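Local atomic coordinates of NF-kappa-B inhibitor beta (Mus musculus, PDB entry 1OY3), a protein that inhibits NF-kappa-B by binding it and holding it in the cytoplasm, although its unphosphorylated, newly made form can accompany NF-kappa-B into the nucleus. Residues L51-G56 with H79-L84; S59-L64 with A94-Q99; E145-Q150 with R178-D183. All coordinates share one frame; numbering follows the deposited sequence.

Interaction 1: L51-G56 with H79-L84; sequences LAAILG and HTALHL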
loop_
_atom_site.group_PDB
_atom_site.type_symbol
_atom_site.label_atom_id
_atom_site.label_comp_id
_atom_site.label_asym_id
_atom_site.label_seq_id
_atom_site.Cartn_x
_atom_site.Cartn_y
_atom_site.Cartn_z
ATOM N N LEU C 51 -5.170 -14.218 -8.287
ATOM C CA LEU C 51 -5.819 -15.163 -7.392
ATOM C C LEU C 51 -4.874 -16.290 -6.998
ATOM O O LEU C 51 -4.797 -16.656 -5.834
ATOM C CB LEU C 51 -7.075 -15.735 -8.064
ATOM C CG LEU C 51 -8.160 -14.677 -8.271
ATOM C CD1 LEU C 51 -9.326 -15.253 -9.080
ATOM C CD2 LEU C 51 -8.620 -14.171 -6.915
ATOM N N ALA C 52 -4.156 -16.830 -7.978
ATOM C CA ALA C 52 -3.229 -17.925 -7.746
ATOM C C ALA C 52 -2.120 -17.476 -6.791
ATOM O O ALA C 52 -1.701 -18.235 -5.907
ATOM C CB ALA C 52 -2.628 -18.387 -9.083
ATOM N N ALA C 53 -1.662 -16.240 -6.968
ATOM C CA ALA C 53 -0.607 -15.685 -6.121
ATOM C C ALA C 53 -1.059 -15.550 -4.667
ATOM O O ALA C 53 -0.321 -15.891 -3.740
ATOM C CB ALA C 53 -0.167 -14.328 -6.652
ATOM N N ILE C 54 -2.271 -15.058 -4.477
ATOM C CA ILE C 54 -2.822 -14.880 -3.147
ATOM C C ILE C 54 -2.937 -16.223 -2.457
ATOM O O ILE C 54 -2.653 -16.340 -1.265
ATOM C CB ILE C 54 -4.220 -14.204 -3.209
ATOM C CG1 ILE C 54 -4.066 -12.734 -3.613
ATOM C CG2 ILE C 54 -4.926 -14.307 -1.862
ATOM C CD1 ILE C 54 -5.355 -12.084 -4.048
ATOM N N LEU C 55 -3.349 -17.239 -3.209
ATOM C CA LEU C 55 -3.514 -18.575 -2.654
ATOM C C LEU C 55 -2.176 -19.259 -2.391
ATOM O O LEU C 55 -2.127 -20.303 -1.735
ATOM C CB LEU C 55 -4.359 -19.439 -3.595
ATOM C CG LEU C 55 -5.838 -19.049 -3.738
ATOM C CD1 LEU C 55 -6.530 -19.977 -4.760
ATOM C CD2 LEU C 55 -6.524 -19.126 -2.377
ATOM N N GLY C 56 -1.101 -18.668 -2.908
ATOM C CA GLY C 56 0.228 -19.226 -2.717
ATOM C C GLY C 56 0.430 -20.561 -3.410
ATOM O O GLY C 56 1.157 -21.420 -2.910
ATOM N N HIS C 79 -1.620 -3.657 -7.114
ATOM C CA HIS C 79 -0.744 -4.793 -6.853
ATOM C C HIS C 79 -0.609 -5.750 -8.026
ATOM O O HIS C 79 -1.609 -6.200 -8.583
ATOM C CB HIS C 79 -1.255 -5.600 -5.658
ATOM C CG HIS C 79 -1.417 -4.800 -4.406
ATOM N ND1 HIS C 79 -0.346 -4.341 -3.674
ATOM C CD2 HIS C 79 -2.528 -4.379 -3.754
ATOM C CE1 HIS C 79 -0.788 -3.674 -2.622
ATOM N NE2 HIS C 79 -2.108 -3.683 -2.648
ATOM N N THR C 80 0.627 -6.056 -8.410
ATOM C CA THR C 80 0.865 -7.033 -9.471
ATOM C C THR C 80 0.793 -8.358 -8.735
ATOM O O THR C 80 0.657 -8.374 -7.500
ATOM C CB THR C 80 2.279 -6.941 -10.047
ATOM O OG1 THR C 80 3.222 -7.091 -8.979
ATOM C CG2 THR C 80 2.502 -5.605 -10.740
ATOM N N ALA C 81 0.896 -9.461 -9.475
ATOM C CA ALA C 81 0.882 -10.790 -8.869
ATOM C C ALA C 81 2.071 -10.905 -7.911
ATOM O O ALA C 81 1.956 -11.497 -6.837
ATOM C CB ALA C 81 0.979 -11.878 -9.949
ATOM N N LEU C 82 3.213 -10.337 -8.303
ATOM C CA LEU C 82 4.404 -10.381 -7.452
ATOM C C LEU C 82 4.166 -9.611 -6.161
ATOM O O LEU C 82 4.644 -10.014 -5.113
ATOM C CB LEU C 82 5.644 -9.796 -8.164
ATOM C CG LEU C 82 6.937 -9.817 -7.320
ATOM C CD1 LEU C 82 7.221 -11.247 -6.882
ATOM C CD2 LEU C 82 8.140 -9.247 -8.108
ATOM N N HIS C 83 3.444 -8.495 -6.233
ATOM C CA HIS C 83 3.164 -7.702 -5.032
ATOM C C HIS C 83 2.372 -8.508 -4.029
ATOM O O HIS C 83 2.624 -8.437 -2.837
ATOM C CB HIS C 83 2.339 -6.450 -5.350
ATOM C CG HIS C 83 3.154 -5.254 -5.726
ATOM N ND1 HIS C 83 3.265 -4.810 -7.025
ATOM C CD2 HIS C 83 3.884 -4.401 -4.971
ATOM C CE1 HIS C 83 4.027 -3.730 -7.054
ATOM N NE2 HIS C 83 4.416 -3.464 -5.819
ATOM N N LEU C 84 1.387 -9.244 -4.533
ATOM C CA LEU C 84 0.519 -10.057 -3.696
ATOM C C LEU C 84 1.300 -11.186 -3.037
ATOM O O LEU C 84 1.071 -11.505 -1.873
ATOM C CB LEU C 84 -0.645 -10.612 -4.535
ATOM C CG LEU C 84 -1.552 -9.532 -5.139
ATOM C CD1 LEU C 84 -2.559 -10.157 -6.106
ATOM C CD2 LEU C 84 -2.274 -8.798 -4.015
#

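Interaction 2: S59-L64 with A94-Q99; sequences STVEKL and ACVLLQ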
loop_
_atom_site.group_PDB
_atom_site.type_symbol
_atom_site.label_atom_id
_atom_site.label_comp_id
_atom_site.label_asym_id
_atom_site.label_seq_id
_atom_site.Cartn_x
_atom_site.Cartn_y
_atom_site.Cartn_z
ATOM N N SER C 59 2.402 -24.061 -8.277
ATOM C CA SER C 59 2.129 -24.855 -9.456
ATOM C C SER C 59 1.119 -24.132 -10.348
ATOM O O SER C 59 1.277 -24.067 -11.568
ATOM C CB SER C 59 1.590 -26.222 -9.041
ATOM O OG SER C 59 1.306 -27.008 -10.174
ATOM N N THR C 60 0.096 -23.558 -9.732
ATOM C CA THR C 60 -0.938 -22.852 -10.483
ATOM C C THR C 60 -0.413 -21.555 -11.105
ATOM O O THR C 60 -0.847 -21.153 -12.185
ATOM C CB THR C 60 -2.143 -22.551 -9.575
ATOM O OG1 THR C 60 -2.632 -23.785 -9.032
ATOM C CG2 THR C 60 -3.258 -21.854 -10.362
ATOM N N VAL C 61 0.538 -20.913 -10.435
ATOM C CA VAL C 61 1.097 -19.685 -10.955
ATOM C C VAL C 61 1.920 -19.975 -12.209
ATOM O O VAL C 61 1.926 -19.174 -13.147
ATOM C CB VAL C 61 1.974 -18.971 -9.893
ATOM C CG1 VAL C 61 2.806 -17.871 -10.547
ATOM C CG2 VAL C 61 1.067 -18.375 -8.799
ATOM N N GLU C 62 2.597 -21.123 -12.238
ATOM C CA GLU C 62 3.413 -21.487 -13.394
ATOM C C GLU C 62 2.560 -21.751 -14.628
ATOM O O GLU C 62 2.906 -21.326 -15.730
ATOM C CB GLU C 62 4.276 -22.722 -13.085
ATOM C CG GLU C 62 5.098 -23.238 -14.273
ATOM C CD GLU C 62 6.072 -24.349 -13.890
ATOM O OE1 GLU C 62 5.674 -25.243 -13.115
ATOM O OE2 GLU C 62 7.228 -24.332 -14.365
ATOM N N LYS C 63 1.448 -22.457 -14.446
ATOM C CA LYS C 63 0.566 -22.768 -15.567
ATOM C C LYS C 63 0.089 -21.480 -16.201
ATOM O O LYS C 63 0.201 -21.288 -17.415
ATOM C CB LYS C 63 -0.633 -23.579 -15.090
ATOM C CG LYS C 63 -0.276 -24.942 -14.553
ATOM C CD LYS C 63 -1.546 -25.704 -14.209
ATOM C CE LYS C 63 -1.240 -27.095 -13.709
ATOM N NZ LYS C 63 -2.503 -27.748 -13.289
ATOM N N LEU C 64 -0.422 -20.581 -15.366
ATOM C CA LEU C 64 -0.909 -19.293 -15.834
ATOM C C LEU C 64 0.228 -18.515 -16.484
ATOM O O LEU C 64 0.058 -17.937 -17.562
ATOM C CB LEU C 64 -1.521 -18.506 -14.658
ATOM C CG LEU C 64 -2.751 -19.214 -14.079
ATOM C CD1 LEU C 64 -3.182 -18.602 -12.749
ATOM C CD2 LEU C 64 -3.881 -19.138 -15.110
ATOM N N ALA C 94 6.752 -16.368 -5.953
ATOM C CA ALA C 94 7.611 -15.272 -6.386
ATOM C C ALA C 94 8.733 -15.831 -7.246
ATOM O O ALA C 94 9.141 -15.224 -8.231
ATOM C CB ALA C 94 8.201 -14.540 -5.167
ATOM N N CYS C 95 9.225 -16.997 -6.843
ATOM C CA CYS C 95 10.307 -17.677 -7.534
ATOM C C CYS C 95 9.908 -18.048 -8.978
ATOM O O CYS C 95 10.681 -17.867 -9.928
ATOM C CB CYS C 95 10.687 -18.911 -6.720
ATOM S SG CYS C 95 12.192 -19.686 -7.241
ATOM N N VAL C 96 8.694 -18.561 -9.134
ATOM C CA VAL C 96 8.173 -18.918 -10.451
ATOM C C VAL C 96 8.119 -17.667 -11.335
ATOM O O VAL C 96 8.481 -17.702 -12.511
ATOM C CB VAL C 96 6.733 -19.484 -10.353
ATOM C CG1 VAL C 96 6.166 -19.673 -11.737
ATOM C CG2 VAL C 96 6.731 -20.801 -9.572
ATOM N N LEU C 97 7.661 -16.559 -10.762
ATOM C CA LEU C 97 7.545 -15.321 -11.519
ATOM C C LEU C 97 8.870 -14.645 -11.838
ATOM O O LEU C 97 9.027 -14.068 -12.915
ATOM C CB LEU C 97 6.654 -14.322 -10.777
ATOM C CG LEU C 97 5.174 -14.683 -10.606
ATOM C CD1 LEU C 97 4.505 -13.632 -9.739
ATOM C CD2 LEU C 97 4.488 -14.787 -11.971
ATOM N N LEU C 98 9.813 -14.727 -10.902
ATOM C CA LEU C 98 11.116 -14.085 -11.042
ATOM C C LEU C 98 12.147 -14.761 -11.962
ATOM O O LEU C 98 13.281 -15.009 -11.557
ATOM C CB LEU C 98 11.714 -13.885 -9.645
ATOM C CG LEU C 98 10.875 -12.978 -8.730
ATOM C CD1 LEU C 98 11.380 -13.062 -7.303
ATOM C CD2 LEU C 98 10.925 -11.553 -9.239
ATOM N N GLN C 99 11.741 -15.046 -13.194
ATOM C CA GLN C 99 12.609 -15.672 -14.197
ATOM C C GLN C 99 11.881 -15.615 -15.528
ATOM O O GLN C 99 10.693 -15.326 -15.566
ATOM C CB GLN C 99 12.902 -17.134 -13.833
ATOM C CG GLN C 99 11.689 -18.052 -13.820
ATOM C CD GLN C 99 11.999 -19.432 -13.233
ATOM O OE1 GLN C 99 11.644 -19.729 -12.091
ATOM N NE2 GLN C 99 12.670 -20.268 -14.008
#

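Interaction 3: E145-Q150 with R178-D183; sequences EDWRLQ and RDAGAD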
loop_
_atom_site.group_PDB
_atom_site.type_symbol
_atom_site.label_atom_id
_atom_site.label_comp_id
_atom_site.label_asym_id
_atom_site.label_seq_id
_atom_site.Cartn_x
_atom_site.Cartn_y
_atom_site.Cartn_z
ATOM N N GLU C 145 9.902 -7.985 -23.097
ATOM C CA GLU C 145 9.726 -9.344 -22.585
ATOM C C GLU C 145 10.755 -9.572 -21.481
ATOM O O GLU C 145 11.387 -10.624 -21.394
ATOM C CB GLU C 145 9.902 -10.385 -23.702
ATOM C CG GLU C 145 11.339 -10.649 -24.150
ATOM C CD GLU C 145 11.903 -9.557 -25.037
ATOM O OE1 GLU C 145 11.354 -9.343 -26.142
ATOM O OE2 GLU C 145 12.898 -8.918 -24.632
ATOM N N ASP C 146 10.900 -8.557 -20.638
ATOM C CA ASP C 146 11.836 -8.560 -19.524
ATOM C C ASP C 146 11.070 -8.808 -18.221
ATOM O O ASP C 146 10.421 -7.908 -17.699
ATOM C CB ASP C 146 12.537 -7.202 -19.466
ATOM C CG ASP C 146 13.641 -7.154 -18.440
ATOM O OD1 ASP C 146 14.169 -6.048 -18.193
ATOM O OD2 ASP C 146 13.982 -8.220 -17.888
ATOM N N TRP C 147 11.141 -10.032 -17.707
ATOM C CA TRP C 147 10.449 -10.378 -16.470
ATOM C C TRP C 147 10.890 -9.493 -15.309
ATOM O O TRP C 147 10.192 -9.401 -14.304
ATOM C CB TRP C 147 10.699 -11.841 -16.102
ATOM C CG TRP C 147 12.147 -12.175 -15.875
ATOM C CD1 TRP C 147 13.043 -12.611 -16.809
ATOM C CD2 TRP C 147 12.877 -12.055 -14.645
ATOM N NE1 TRP C 147 14.286 -12.771 -16.238
ATOM C CE2 TRP C 147 14.212 -12.434 -14.911
ATOM C CE3 TRP C 147 12.533 -11.662 -13.345
ATOM C CZ2 TRP C 147 15.205 -12.431 -13.922
ATOM C CZ3 TRP C 147 13.522 -11.661 -12.358
ATOM C CH2 TRP C 147 14.837 -12.040 -12.653
ATOM N N ARG C 148 12.046 -8.847 -15.448
ATOM C CA ARG C 148 12.577 -7.978 -14.398
ATOM C C ARG C 148 11.792 -6.675 -14.205
ATOM O O ARG C 148 12.013 -5.945 -13.238
ATOM C CB ARG C 148 14.050 -7.654 -14.677
ATOM C CG ARG C 148 15.007 -8.813 -14.442
ATOM C CD ARG C 148 16.455 -8.311 -14.419
ATOM N NE ARG C 148 17.379 -9.283 -13.838
ATOM C CZ ARG C 148 17.750 -10.416 -14.429
ATOM N NH1 ARG C 148 17.279 -10.725 -15.631
ATOM N NH2 ARG C 148 18.589 -11.247 -13.816
ATOM N N LEU C 149 10.883 -6.383 -15.126
ATOM C CA LEU C 149 10.065 -5.185 -15.020
ATOM C C LEU C 149 9.094 -5.344 -13.845
ATOM O O LEU C 149 8.424 -4.391 -13.464
ATOM C CB LEU C 149 9.282 -4.950 -16.317
ATOM C CG LEU C 149 10.140 -4.792 -17.578
ATOM C CD1 LEU C 149 9.251 -4.757 -18.815
ATOM C CD2 LEU C 149 10.974 -3.525 -17.474
ATOM N N GLN C 150 9.016 -6.550 -13.282
ATOM C CA GLN C 150 8.128 -6.810 -12.142
ATOM C C GLN C 150 8.748 -6.264 -10.853
ATOM O O GLN C 150 8.044 -5.828 -9.931
ATOM C CB GLN C 150 7.914 -8.314 -11.953
ATOM C CG GLN C 150 7.163 -9.029 -13.068
ATOM C CD GLN C 150 7.189 -10.550 -12.890
ATOM O OE1 GLN C 150 6.509 -11.098 -12.018
ATOM N NE2 GLN C 150 7.992 -11.230 -13.702
ATOM N N ARG C 178 16.400 -9.641 -3.667
ATOM C CA ARG C 178 17.783 -9.193 -3.772
ATOM C C ARG C 178 18.466 -9.925 -4.929
ATOM O O ARG C 178 18.929 -9.304 -5.888
ATOM C CB ARG C 178 18.526 -9.486 -2.466
ATOM C CG ARG C 178 20.036 -9.276 -2.539
ATOM C CD ARG C 178 20.719 -9.973 -1.389
ATOM N NE ARG C 178 20.579 -11.424 -1.489
ATOM C CZ ARG C 178 20.741 -12.271 -0.480
ATOM N NH1 ARG C 178 21.047 -11.823 0.727
ATOM N NH2 ARG C 178 20.602 -13.576 -0.679
ATOM N N ASP C 179 18.501 -11.252 -4.838
ATOM C CA ASP C 179 19.117 -12.073 -5.868
ATOM C C ASP C 179 18.498 -11.801 -7.240
ATOM O O ASP C 179 19.171 -11.936 -8.263
ATOM C CB ASP C 179 18.980 -13.561 -5.509
ATOM C CG ASP C 179 19.684 -13.923 -4.194
ATOM O OD1 ASP C 179 19.541 -15.074 -3.739
ATOM O OD2 ASP C 179 20.385 -13.065 -3.612
ATOM N N ALA C 180 17.224 -11.416 -7.267
ATOM C CA ALA C 180 16.546 -11.132 -8.537
ATOM C C ALA C 180 17.011 -9.798 -9.129
ATOM O O ALA C 180 16.738 -9.486 -10.298
ATOM C CB ALA C 180 15.032 -11.118 -8.338
ATOM N N GLY C 181 17.706 -9.010 -8.313
ATOM C CA GLY C 181 18.212 -7.729 -8.779
ATOM C C GLY C 181 17.340 -6.530 -8.444
ATOM O O GLY C 181 17.409 -5.511 -9.129
ATOM N N ALA C 182 16.519 -6.638 -7.401
ATOM C CA ALA C 182 15.653 -5.524 -7.021
ATOM C C ALA C 182 16.489 -4.339 -6.518
ATOM O O ALA C 182 17.582 -4.514 -5.974
ATOM C CB ALA C 182 14.664 -5.969 -5.943
ATOM N N ASP C 183 15.976 -3.127 -6.711
ATOM C CA ASP C 183 16.684 -1.923 -6.267
ATOM C C ASP C 183 16.574 -1.770 -4.742
ATOM O O ASP C 183 15.529 -1.387 -4.219
ATOM C CB ASP C 183 16.098 -0.708 -6.981
ATOM C CG ASP C 183 16.735 0.595 -6.554
ATOM O OD1 ASP C 183 17.600 0.600 -5.643
ATOM O OD2 ASP C 183 16.352 1.623 -7.145
HETATM O O HOH W 1 19.719 -11.948 -11.387
#

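Interaction 1: L51-G56 with H79-L84
The first helices of ankyrin repeats ANK 2 and ANK 3 pack side by side here, with Ala53 and Ile54 of helix 48-55 set against Ala81 and Leu84 of helix 81-85. The CA atoms of Ala53 and Ala81 lie 5.8 Å apart, a close approach at which both residues are alanines. Ala53 CB faces the second helix and rests 3.5 Å from Ala81 O, while the CB of Ala53 also meets the CB of Leu84 at 4.3 Å. All four touching residues are buried, and the contact is apolar. Beside the alanines, Ile54 and Leu84 cross obliquely. With Leu84 CG anti to its carbonyl carbon (chi1 -62°), branch CD1 comes to 3.9 Å from Ile54 CG1. A chain of another protein in the complex reaches the same place: a basic side chain of it donates to Ile54 O, and an apolar one packs on the Ile54 side chain.

The start of the second helix is capped by Thr-Ala-Leu-His, this repeat's version of the ankyrin Thr-Pro-Leu-His motif. Thr80 is the N-cap and forms a capping box with His83, whose NE2 is bonded to His159 O, so both ring nitrogens have partners. His83 N donates to Thr80 OG1 at 3.1 Å, and in return Thr80 N donates to His83 ND1 at 3.2 Å, almost straight at 174°.

Interaction 2: S59-L64 with A94-Q99
Helix 58-66 and the end of helix 91-97 come nearest at Glu62 and Val96, whose CA atoms are 6.2 Å apart. The two segments together bury 165 Å² in this contact. Val96 points toward the other helix, and its CG1, anti to the backbone N (chi1 173°), lies against the main chain there: 3.7 Å from Glu62 CA and 3.8 Å from Glu62 CB. One methyl thus covers the root of the glutamate, whose chain runs on, extended beyond CG, at an exposed position.

Deeper in, Val61 CG1 meets two partners, Val96 CG1 at 4.0 Å and Leu97 CD2 at 3.8 Å. The side chains of Val61 and Leu97 cross at about a right angle, and the methyl lies against the CD2 branch and CG of the leucine. These are the second helices of ankyrin repeats ANK 2 and ANK 3, packed as neighbours in the stack; Val61 also touches Leu49 and Ala52 of helix 48-55, and Leu97 touches Ala81 of helix 81-85.

Past Leu97 the chain leaves the helix. Leu98 is the centre of an inverse gamma turn, closed by a weak bond from Gln99 N to Leu97 O, 2.9 Å long. Leu97 O probably also takes a hydrogen bond from Gln150 NE2, which belongs to the loop that follows in the chain.

Interaction 3: E145-Q150 with R178-D183
The C-terminal end of helix 171-180 in ankyrin repeat ANK 4, closed by a Schellman motif at Gly181, packs against the short 3-10 turn 147-149, where Trp147 and Arg148 meet Ala180. The contact is small, 101 Å² over both sides, and the nearest CA atoms, those of Arg148 and Ala180, are 7.7 Å apart, so the Trp147 and Arg148 side chains reach across to Ala180 CB and to main-chain carbonyls. Trp147 brings the six-membered part of its indole: CZ3 is 4.3 Å from Ala180 CB, and CH2 is 4.0 Å from Ala180 O. The ring gets there with CG between the backbone N and the carbonyl carbon (chi1 61°). Arg148, extended from CG to NE, runs over one face of the indole: its CG lies 3.5 Å above the Trp147 ring plane, toward the rim, and Trp147 CZ2 in turn lies over one face of the guanidinium.

Arg148 NE passes 3.6 Å from Ala180 O, obliquely. A water in the guanidinium plane links the segments, accepting from Arg148 NH2 at 2.8 Å and donating to Asp179 O at 3.2 Å. Within 178-183, Arg178 NE and NH2 both bond to Asp179 OD2, a side-on salt bridge.

Asp146 OD2 accepts from Arg148 N, forming an Asx turn; the N-H meets OD2 from above the carboxylate plane (69° out of it). Trp147 O accepts from both Gln150 N and Gln150 NE2, the latter at 2.9 Å, in the carbonyl plane and on a lone pair.

How the interactions relate
From the N terminus, helix 48-55 is followed directly by helix 58-66, and each then finds its counterpart one repeat on. Interaction 1 closes a loop of 22 residues and interaction 2 one of 29; their segments alternate, so the two loops cross and tie ANK 2 to ANK 3 through both helix layers. Ala52 CB, packed on Thr60, Val61 and Leu64, joins the layers. Interaction 3 comes later in series, closing 27 residues between the linker after the unmodelled 109-143 and ANK 4. Leu98 touches residues of both other contacts: its CD2 packs on Leu82 CD2 and Ala180 CB, and Trp147 CZ3 lies against Leu98 C.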